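PDB 5JQC: Lmo1076 protein from Listeria monocytogenes serovar 1/2a, which is a secreted putative autolysin that probably hydrolyses cell-wall peptidoglycan, represented here by three SH3-like GW modules. Local coordinates for residues N60-I65 and V95-A100; V188-T193 and T240-Q245. One frame throughout, in Å; residues are numbered along the deposited sequence.

Contact 1 (N60-I65 and V95-A100); sequences NKDVKI and VYYPKA
Tyr97, which follows Tyr96 in the chain, reaches Asp62 at the start of strand 62-71, and its side chain shows how a phenol can turn from hydrocarbon to hydrogen-bond donor along its length. From CB, directed toward the facing segment, the ring extends until CE2 passes 3.5 Å from Asp62 OD2. At the tip, OH donates to Asp62 OD1 over 2.8 Å. That oxygen sits at the ring edge, in the ring plane, while the carboxylate itself is turned 69° from the ring. The hydroxyl approaches OD1 on its syn side, 24° out of the carboxylate plane, with OD2 also near. Val128 of the second GW module touches both side chains, so the pair sits where two modules meet.

Tyr96 goes the other way and crosses Ile65 at about a right angle: its CE1 is 4.1 Å from Ile65 CG1, and its OH is 3.4 Å from Ile65 CG2. This hydroxyl finds its polar partner in Glu68 instead. Successive tyrosines thus serve a carboxylate bond and an apolar contact, and the phenol donor at Asp62 probably helps to keep that carboxylate ionised.

Contact 2 (V188-T193 and T240-Q245); sequences VNWNRT and TWYQFQ
Trp190 and Tyr242 meet above the strand that separates theirs, as an offset edge-to-face aromatic pair. The edge of the indole is directed toward the phenol face, with the planes at 73° and the centroid of the six-membered indole ring 5.5 Å from that of the tyrosine ring. A single indole atom does the touching: Trp190 CZ3 lies 3.7 Å from Tyr242 CZ and 3.6 Å from Tyr242 OH. It therefore comes in near the hydroxyl end of the phenol, and Tyr242 CE1 in turn lies at the indole edge, in its plane.

Around this pair, neighbours on the same strand fix the tilt of the indole. Val188 CB packs 3.7 Å from one face, over the centre of the ring, while Arg192 NH2 rests 3.5 Å above the opposite face, displaced toward its rim. With CG anti to the carbonyl carbon (chi1 -57°), Trp190 slots its ring between these two residues, which stand two positions before and after it.

Farther out, strand 226-236 supplies the floor. Gln233 touches both aromatic residues and Val230 touches Tyr242, while Trp190 is also held to Val230 by backbone hydrogen bonding. The C-terminal Phe259 meets the Tyr242 ring and also touches Arg192, which ties the chain end to both strands. On the other face of strand 184-194, Asn189 and Asn191 both bind Lys229 NZ through their OD1 atoms, securing the edge strand to its neighbour.

Across 188-193 and 240-245 the chemistry is that of aromatic edge and face, dispersion with a modest quadrupolar component. Such a pair can link two strands that are not adjacent, leaving hydrogen bonding to the strand between them.

How the contacts relate
The two contacts belong to different GW modules, the first and the third, and their centres lie 58 Å apart on opposite sides of the chain's centre. Both connect strands that are not direct neighbours in their sheets: 62-71 and 94-96 are separated by 19-29, whereas 184-194 and 239-246 are separated by 226-236. Contact 1 is partly buried, with Ile65 in the interior, and mixes a phenol-to-carboxylate hydrogen bond with apolar packing beside Val128 of the second module. Contact 2 is a surface contact that relies on ring against ring. Polar chemistry thus accompanies the junction between modules, and aromatic packing the sheet surface.

Contact 1 (N60-I65 and V95-A100)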
loop_
_atom_site.group_PDB
_atom_site.type_symbol
_atom_site.label_atom_id
_atom_site.label_comp_id
_atom_site.label_asym_id
_atom_site.label_seq_id
_atom_site.Cartn_x
_atom_site.Cartn_y
_atom_site.Cartn_z
ATOM N N ASN A 60 -19.062 -5.736 -19.686
ATOM C CA ASN A 60 -18.082 -6.269 -18.740
ATOM C C ASN A 60 -16.636 -6.097 -19.180
ATOM O O ASN A 60 -15.732 -6.598 -18.501
ATOM C CB ASN A 60 -18.345 -7.740 -18.433
ATOM C CG ASN A 60 -19.716 -7.950 -17.881
ATOM O OD1 ASN A 60 -20.674 -8.116 -18.633
ATOM N ND2 ASN A 60 -19.836 -7.907 -16.556
ATOM N N LYS A 61 -16.384 -5.402 -20.284
ATOM C CA LYS A 61 -15.025 -5.103 -20.687
ATOM C C LYS A 61 -14.585 -3.808 -20.015
ATOM O O LYS A 61 -15.394 -2.901 -19.795
ATOM C CB LYS A 61 -14.922 -4.992 -22.208
ATOM N N ASP A 62 -13.307 -3.744 -19.654
ATOM C CA ASP A 62 -12.747 -2.545 -19.047
ATOM C C ASP A 62 -12.354 -1.545 -20.126
ATOM O O ASP A 62 -11.816 -1.913 -21.177
ATOM C CB ASP A 62 -11.533 -2.900 -18.182
ATOM C CG ASP A 62 -11.926 -3.439 -16.810
ATOM O OD1 ASP A 62 -13.132 -3.703 -16.590
ATOM O OD2 ASP A 62 -11.029 -3.602 -15.954
ATOM N N VAL A 63 -12.622 -0.265 -19.864
ATOM C CA VAL A 63 -12.391 0.785 -20.841
ATOM C C VAL A 63 -11.768 1.972 -20.131
ATOM O O VAL A 63 -11.750 2.058 -18.901
ATOM C CB VAL A 63 -13.682 1.229 -21.562
ATOM C CG1 VAL A 63 -14.193 0.124 -22.472
ATOM C CG2 VAL A 63 -14.745 1.618 -20.544
ATOM N N LYS A 64 -11.256 2.888 -20.937
ATOM C CA LYS A 64 -10.707 4.151 -20.476
ATOM C C LYS A 64 -11.684 5.256 -20.847
ATOM O O LYS A 64 -12.192 5.282 -21.972
ATOM C CB LYS A 64 -9.336 4.408 -21.114
ATOM C CG LYS A 64 -8.257 3.362 -20.798
ATOM C CD LYS A 64 -7.358 3.816 -19.649
ATOM C CE LYS A 64 -6.152 2.902 -19.473
ATOM N NZ LYS A 64 -5.168 3.476 -18.510
ATOM N N ILE A 65 -11.947 6.165 -19.917
ATOM C CA ILE A 65 -12.848 7.279 -20.172
ATOM C C ILE A 65 -11.993 8.514 -20.375
ATOM O O ILE A 65 -11.224 8.898 -19.485
ATOM C CB ILE A 65 -13.856 7.478 -19.031
ATOM C CG1 ILE A 65 -14.630 6.187 -18.770
ATOM C CG2 ILE A 65 -14.821 8.605 -19.370
ATOM C CD1 ILE A 65 -15.473 5.722 -19.943
ATOM N N VAL A 95 -19.560 1.689 -15.040
ATOM C CA VAL A 95 -19.181 1.713 -13.622
ATOM C C VAL A 95 -17.715 2.138 -13.521
ATOM O O VAL A 95 -16.814 1.393 -13.935
ATOM C CB VAL A 95 -19.396 0.356 -12.944
ATOM C CG1 VAL A 95 -18.976 0.428 -11.489
ATOM C CG2 VAL A 95 -20.866 -0.062 -13.036
ATOM N N TYR A 96 -17.471 3.330 -12.971
ATOM C CA TYR A 96 -16.108 3.833 -12.842
ATOM C C TYR A 96 -15.393 3.129 -11.698
ATOM O O TYR A 96 -15.965 2.923 -10.621
ATOM C CB TYR A 96 -16.090 5.341 -12.573
ATOM C CG TYR A 96 -16.412 6.233 -13.748
ATOM C CD1 TYR A 96 -17.165 5.773 -14.824
ATOM C CD2 TYR A 96 -15.959 7.548 -13.776
ATOM C CE1 TYR A 96 -17.458 6.600 -15.891
ATOM C CE2 TYR A 96 -16.241 8.389 -14.841
ATOM C CZ TYR A 96 -16.988 7.909 -15.899
ATOM O OH TYR A 96 -17.281 8.733 -16.965
ATOM N N TYR A 97 -14.126 2.771 -11.935
ATOM C CA TYR A 97 -13.291 2.263 -10.857
ATOM C C TYR A 97 -12.784 3.421 -9.998
ATOM O O TYR A 97 -12.353 4.448 -10.527
ATOM C CB TYR A 97 -12.101 1.494 -11.410
ATOM C CG TYR A 97 -12.437 0.160 -12.032
ATOM C CD1 TYR A 97 -12.751 -0.942 -11.245
ATOM C CD2 TYR A 97 -12.399 -0.010 -13.405
ATOM C CE1 TYR A 97 -13.040 -2.168 -11.820
ATOM C CE2 TYR A 97 -12.686 -1.231 -13.983
ATOM C CZ TYR A 97 -13.004 -2.301 -13.191
ATOM O OH TYR A 97 -13.295 -3.502 -13.790
ATOM N N PRO A 98 -12.833 3.286 -8.682
ATOM C CA PRO A 98 -12.199 4.280 -7.816
ATOM C C PRO A 98 -10.691 4.173 -7.938
ATOM O O PRO A 98 -10.155 3.122 -8.292
ATOM C CB PRO A 98 -12.665 3.862 -6.421
ATOM C CG PRO A 98 -12.758 2.374 -6.548
ATOM C CD PRO A 98 -13.356 2.148 -7.912
ATOM N N LYS A 99 -10.002 5.268 -7.630
ATOM C CA LYS A 99 -8.543 5.293 -7.642
ATOM C C LYS A 99 -8.004 5.310 -6.216
ATOM O O LYS A 99 -8.630 5.869 -5.309
ATOM C CB LYS A 99 -8.018 6.514 -8.404
ATOM C CG LYS A 99 -8.404 6.577 -9.890
ATOM C CD LYS A 99 -7.988 7.921 -10.502
ATOM C CE LYS A 99 -8.231 7.970 -12.005
ATOM N NZ LYS A 99 -7.856 9.289 -12.580
ATOM N N ALA A 100 -6.843 4.683 -6.022
ATOM C CA ALA A 100 -6.166 4.754 -4.738
ATOM C C ALA A 100 -5.654 6.166 -4.517
ATOM O O ALA A 100 -5.195 6.824 -5.453
ATOM C CB ALA A 100 -4.995 3.776 -4.692
#

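Contact 2 (V188-T193 and T240-Q245)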
loop_
_atom_site.group_PDB
_atom_site.type_symbol
_atom_site.label_atom_id
_atom_site.label_comp_id
_atom_site.label_asym_id
_atom_site.label_seq_id
_atom_site.Cartn_x
_atom_site.Cartn_y
_atom_site.Cartn_z
ATOM N N VAL A 188 32.147 2.563 19.496
ATOM C CA VAL A 188 32.634 3.367 20.605
ATOM C C VAL A 188 33.485 2.478 21.504
ATOM O O VAL A 188 33.645 1.277 21.261
ATOM C CB VAL A 188 31.488 4.017 21.410
ATOM C CG1 VAL A 188 30.647 4.943 20.526
ATOM C CG2 VAL A 188 30.625 2.942 22.051
ATOM N N ASN A 189 34.026 3.076 22.566
ATOM C CA ASN A 189 34.774 2.315 23.569
ATOM C C ASN A 189 34.597 3.040 24.906
ATOM O O ASN A 189 35.393 3.910 25.263
ATOM C CB ASN A 189 36.244 2.174 23.187
ATOM C CG ASN A 189 36.940 1.043 23.943
ATOM O OD1 ASN A 189 36.693 0.837 25.132
ATOM N ND2 ASN A 189 37.808 0.304 23.255
ATOM N N TRP A 190 33.536 2.681 25.628
ATOM C CA TRP A 190 33.198 3.302 26.900
ATOM C C TRP A 190 33.134 2.237 27.974
ATOM O O TRP A 190 32.670 1.117 27.726
ATOM C CB TRP A 190 31.854 4.030 26.829
ATOM C CG TRP A 190 31.806 5.056 25.764
ATOM C CD1 TRP A 190 32.856 5.766 25.262
ATOM C CD2 TRP A 190 30.648 5.485 25.037
ATOM N NE1 TRP A 190 32.427 6.618 24.269
ATOM C CE2 TRP A 190 31.073 6.465 24.112
ATOM C CE3 TRP A 190 29.292 5.137 25.079
ATOM C CZ2 TRP A 190 30.188 7.105 23.235
ATOM C CZ3 TRP A 190 28.415 5.777 24.208
ATOM C CH2 TRP A 190 28.871 6.751 23.299
ATOM N N ASN A 191 33.590 2.582 29.172
ATOM C CA ASN A 191 33.441 1.710 30.330
ATOM C C ASN A 191 32.411 2.358 31.249
ATOM O O ASN A 191 32.595 3.501 31.688
ATOM C CB ASN A 191 34.785 1.480 31.018
ATOM C CG ASN A 191 35.827 0.910 30.067
ATOM O OD1 ASN A 191 35.938 -0.305 29.898
ATOM N ND2 ASN A 191 36.589 1.794 29.428
ATOM N N ARG A 192 31.308 1.644 31.491
ATOM C CA ARG A 192 30.214 2.115 32.330
ATOM C C ARG A 192 29.848 1.028 33.328
ATOM O O ARG A 192 30.105 -0.161 33.114
ATOM C CB ARG A 192 28.968 2.498 31.508
ATOM C CG ARG A 192 29.203 3.553 30.430
ATOM C CD ARG A 192 29.500 4.929 31.010
ATOM N NE ARG A 192 30.341 5.721 30.110
ATOM C CZ ARG A 192 29.883 6.530 29.153
ATOM N NH1 ARG A 192 28.577 6.665 28.957
ATOM N NH2 ARG A 192 30.735 7.210 28.389
ATOM N N THR A 193 29.258 1.452 34.438
ATOM C CA THR A 193 28.730 0.530 35.433
ATOM C C THR A 193 27.208 0.541 35.356
ATOM O O THR A 193 26.583 1.608 35.374
ATOM C CB THR A 193 29.214 0.891 36.842
ATOM O OG1 THR A 193 30.643 0.773 36.900
ATOM C CG2 THR A 193 28.599 -0.045 37.883
ATOM N N THR A 240 17.833 5.051 22.425
ATOM C CA THR A 240 19.248 4.834 22.175
ATOM C C THR A 240 19.703 3.591 22.920
ATOM O O THR A 240 19.427 3.434 24.118
ATOM C CB THR A 240 20.083 6.042 22.595
ATOM O OG1 THR A 240 19.648 7.200 21.874
ATOM C CG2 THR A 240 21.537 5.793 22.291
ATOM N N TRP A 241 20.420 2.725 22.204
ATOM C CA TRP A 241 20.783 1.392 22.657
ATOM C C TRP A 241 22.302 1.265 22.663
ATOM O O TRP A 241 22.984 1.772 21.767
ATOM C CB TRP A 241 20.120 0.355 21.739
ATOM C CG TRP A 241 18.667 0.762 21.441
ATOM C CD1 TRP A 241 18.219 1.566 20.413
ATOM C CD2 TRP A 241 17.510 0.438 22.220
ATOM N NE1 TRP A 241 16.854 1.738 20.503
ATOM C CE2 TRP A 241 16.397 1.055 21.597
ATOM C CE3 TRP A 241 17.303 -0.325 23.374
ATOM C CZ2 TRP A 241 15.107 0.929 22.087
ATOM C CZ3 TRP A 241 16.013 -0.454 23.859
ATOM C CH2 TRP A 241 14.934 0.175 23.218
ATOM N N TYR A 242 22.830 0.623 23.696
ATOM C CA TYR A 242 24.260 0.370 23.812
ATOM C C TYR A 242 24.502 -1.121 23.660
ATOM O O TYR A 242 23.808 -1.924 24.284
ATOM C CB TYR A 242 24.802 0.854 25.163
ATOM C CG TYR A 242 24.879 2.349 25.277
ATOM C CD1 TYR A 242 24.744 3.140 24.153
ATOM C CD2 TYR A 242 25.096 2.972 26.501
ATOM C CE1 TYR A 242 24.822 4.505 24.227
ATOM C CE2 TYR A 242 25.170 4.355 26.587
ATOM C CZ TYR A 242 25.032 5.113 25.440
ATOM O OH TYR A 242 25.107 6.490 25.480
ATOM N N GLN A 243 25.474 -1.496 22.835
ATOM C CA GLN A 243 25.939 -2.875 22.806
ATOM C C GLN A 243 27.083 -2.975 23.808
ATOM O O GLN A 243 28.017 -2.171 23.756
ATOM C CB GLN A 243 26.378 -3.294 21.401
ATOM C CG GLN A 243 26.465 -4.820 21.236
ATOM C CD GLN A 243 27.042 -5.246 19.892
ATOM O OE1 GLN A 243 27.983 -4.636 19.392
ATOM N NE2 GLN A 243 26.484 -6.296 19.305
ATOM N N PHE A 244 26.989 -3.913 24.751
ATOM C CA PHE A 244 27.946 -3.941 25.846
ATOM C C PHE A 244 28.573 -5.324 25.995
ATOM O O PHE A 244 28.097 -6.322 25.440
ATOM C CB PHE A 244 27.304 -3.475 27.167
ATOM C CG PHE A 244 26.260 -4.416 27.729
ATOM C CD1 PHE A 244 24.932 -4.315 27.339
ATOM C CD2 PHE A 244 26.601 -5.375 28.680
ATOM C CE1 PHE A 244 23.967 -5.173 27.861
ATOM C CE2 PHE A 244 25.640 -6.233 29.213
ATOM C CZ PHE A 244 24.321 -6.131 28.801
ATOM N N GLN A 245 29.672 -5.356 26.755
ATOM C CA GLN A 245 30.466 -6.560 26.977
ATOM C C GLN A 245 30.762 -6.741 28.459
ATOM O O GLN A 245 31.076 -5.779 29.169
ATOM C CB GLN A 245 31.796 -6.504 26.222
ATOM C CG GLN A 245 31.690 -6.580 24.725
ATOM C CD GLN A 245 33.059 -6.580 24.077
ATOM O OE1 GLN A 245 34.014 -5.998 24.607
ATOM N NE2 GLN A 245 33.172 -7.245 22.932
#